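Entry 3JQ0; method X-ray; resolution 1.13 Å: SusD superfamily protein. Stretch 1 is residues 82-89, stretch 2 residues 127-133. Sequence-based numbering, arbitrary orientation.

Stretch 1 (82-89) INQMIAKT
Stretch 2 (127-133) LYLDYTE

Residues 82-89 are helical throughout, with phi/psi near -60/-45 and i to i+4 bonds such as A87 N to N83 O at 3.1 Å; the helix extends beyond both ends. Residues 127-133 are irregular, largely extended except at L129 (-123/4) and T132 (-109/-40). Register is set by Q84 and Y131, whose CA atoms lie 5.4 Å apart, and the contact buries 370 Å².

I82 (m, t) stays clear of the partner. N83 (chi1 m, chi2 -17°) points toward it, and its amide ND2 donates twice to backbone carbonyls: to D130 O at 2.8 Å (157°) and to Y128 O at 3.2 Å (158°). Both angles are near linear, so one nitrogen ties down the loop around L129, while OD1 is satisfied elsewhere in the structure.

Q84 is extended (t, t, chi3 0°). Its CA sits 3.8 Å from the Y131 ring centroid, 20° off the normal, a CH-pi contact over the face. Its OE1 accepts from a water at 2.8 Å, and that water accepts from E133 N at 3.1 Å.

M85, a selenomethionine, points away; its O receives T89 OG1 at 2.8 Å. A87 points toward Y131 (chi1 p, chi2 -79°), with CB 3.3 Å from Y131 CE1. K88 (m, m, t, t) starts sideways, yet its CE reaches 3.5 Å from Y131 OH.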

# COMPACT_ATOMS: atom_id res chain seq x y z
N ILE A 82 -21.39 -5.49 -0.70
CA ILE A 82 -21.01 -6.11 0.56
C ILE A 82 -22.23 -6.15 1.49
O ILE A 82 -22.48 -7.13 2.19
CB ILE A 82 -19.82 -5.37 1.23
CG1 ILE A 82 -18.54 -5.46 0.38
CG2 ILE A 82 -19.59 -5.92 2.63
CD1 ILE A 82 -17.44 -4.50 0.79
N ASN A 83 -22.94 -5.03 1.56
CA ASN A 83 -24.13 -4.95 2.41
C ASN A 83 -25.17 -6.01 2.07
O ASN A 83 -25.78 -6.65 2.94
CB ASN A 83 -24.75 -3.57 2.34
CG ASN A 83 -23.84 -2.48 2.93
OD1 ASN A 83 -22.89 -2.74 3.66
ND2 ASN A 83 -24.14 -1.23 2.59
N GLN A 84 -25.36 -6.25 0.78
CA GLN A 84 -26.19 -7.35 0.32
C GLN A 84 -25.67 -8.72 0.78
O GLN A 84 -26.45 -9.53 1.31
CB GLN A 84 -26.29 -7.29 -1.20
CG GLN A 84 -27.15 -8.37 -1.81
CD GLN A 84 -27.31 -8.25 -3.31
OE1 GLN A 84 -26.77 -7.33 -3.94
NE2 GLN A 84 -28.03 -9.20 -3.89
N MSE A 85 -24.37 -8.98 0.61
CA MSE A 85 -23.82 -10.23 1.09
C MSE A 85 -24.06 -10.41 2.58
O MSE A 85 -24.40 -11.51 3.04
CB MSE A 85 -22.31 -10.31 0.79
CG MSE A 85 -21.63 -11.58 1.18
SE MSE A 85 -22.16 -13.04 0.03
CE MSE A 85 -21.06 -14.44 0.84
N ILE A 86 -23.85 -9.36 3.38
CA ILE A 86 -24.07 -9.47 4.82
C ILE A 86 -25.51 -9.89 5.12
O ILE A 86 -25.77 -10.81 5.93
CB ILE A 86 -23.71 -8.16 5.58
CG1 ILE A 86 -22.20 -7.93 5.52
CG2 ILE A 86 -24.21 -8.20 7.05
CD1 ILE A 86 -21.76 -6.50 5.87
N ALA A 87 -26.45 -9.21 4.49
CA ALA A 87 -27.86 -9.54 4.75
C ALA A 87 -28.22 -10.97 4.33
O ALA A 87 -28.81 -11.74 5.11
CB ALA A 87 -28.75 -8.57 4.05
N LYS A 88 -27.85 -11.35 3.11
CA LYS A 88 -28.18 -12.69 2.61
C LYS A 88 -27.51 -13.82 3.38
O LYS A 88 -28.12 -14.86 3.63
CB LYS A 88 -27.89 -12.84 1.12
CG LYS A 88 -28.59 -11.84 0.25
CD LYS A 88 -30.12 -11.92 0.37
CE LYS A 88 -30.81 -10.95 -0.61
NZ LYS A 88 -32.32 -11.13 -0.54
N THR A 89 -26.26 -13.60 3.78
CA THR A 89 -25.52 -14.60 4.53
C THR A 89 -26.05 -14.70 5.96
O THR A 89 -26.09 -15.80 6.52
CB THR A 89 -24.02 -14.28 4.50
OG1 THR A 89 -23.59 -14.20 3.13
CG2 THR A 89 -23.18 -15.31 5.22
N LEU A 127 -22.49 7.08 5.80
CA LEU A 127 -22.49 5.70 6.28
C LEU A 127 -23.66 4.97 5.64
O LEU A 127 -24.81 5.00 6.10
CB LEU A 127 -22.52 5.65 7.82
CG LEU A 127 -21.25 6.08 8.53
CD1 LEU A 127 -21.43 6.12 10.06
CD2 LEU A 127 -20.06 5.16 8.10
N TYR A 128 -23.37 4.29 4.54
CA TYR A 128 -24.32 3.54 3.77
C TYR A 128 -24.19 2.08 4.20
O TYR A 128 -23.14 1.43 3.97
CB TYR A 128 -24.01 3.72 2.29
CG TYR A 128 -24.98 3.06 1.44
CD1 TYR A 128 -26.31 3.45 1.44
CD2 TYR A 128 -24.64 1.93 0.67
CE1 TYR A 128 -27.28 2.80 0.67
CE2 TYR A 128 -25.57 1.27 -0.09
CZ TYR A 128 -26.91 1.71 -0.07
OH TYR A 128 -27.85 1.06 -0.83
N LEU A 129 -25.23 1.58 4.85
CA LEU A 129 -25.23 0.26 5.43
C LEU A 129 -26.38 -0.61 4.87
O LEU A 129 -26.45 -1.78 5.21
CB LEU A 129 -25.29 0.36 6.97
CG LEU A 129 -24.18 1.20 7.62
CD1 LEU A 129 -24.35 1.37 9.13
CD2 LEU A 129 -22.81 0.60 7.36
N ASP A 130 -27.15 -0.08 3.91
CA ASP A 130 -28.25 -0.77 3.16
C ASP A 130 -27.79 -1.33 1.83
O ASP A 130 -26.64 -1.11 1.40
CB ASP A 130 -29.34 0.26 2.91
CG ASP A 130 -29.86 0.83 4.20
OD1 ASP A 130 -29.92 0.07 5.20
OD2 ASP A 130 -30.15 2.05 4.24
N TYR A 131 -28.67 -2.06 1.15
CA TYR A 131 -28.37 -2.48 -0.20
C TYR A 131 -29.61 -2.31 -1.05
O TYR A 131 -30.72 -2.16 -0.53
CB TYR A 131 -27.89 -3.93 -0.26
CG TYR A 131 -28.85 -4.99 0.18
CD1 TYR A 131 -29.08 -5.26 1.52
CD2 TYR A 131 -29.47 -5.79 -0.77
CE1 TYR A 131 -29.94 -6.29 1.91
CE2 TYR A 131 -30.33 -6.81 -0.39
CZ TYR A 131 -30.56 -7.04 0.94
OH TYR A 131 -31.39 -8.07 1.33
N THR A 132 -29.40 -2.36 -2.36
CA THR A 132 -30.49 -2.10 -3.35
C THR A 132 -31.00 -3.33 -4.12
O THR A 132 -32.21 -3.42 -4.40
CB THR A 132 -30.04 -1.02 -4.35
OG1 THR A 132 -28.82 -1.45 -4.98
CG2 THR A 132 -29.83 0.32 -3.64
N GLU A 133 -30.11 -4.23 -4.53
CA GLU A 133 -30.48 -5.35 -5.43
C GLU A 133 -31.49 -6.34 -4.81
O GLU A 133 -31.31 -6.81 -3.65
CB GLU A 133 -29.21 -6.05 -5.93
O HOH W 1 -27.08 -4.52 -3.80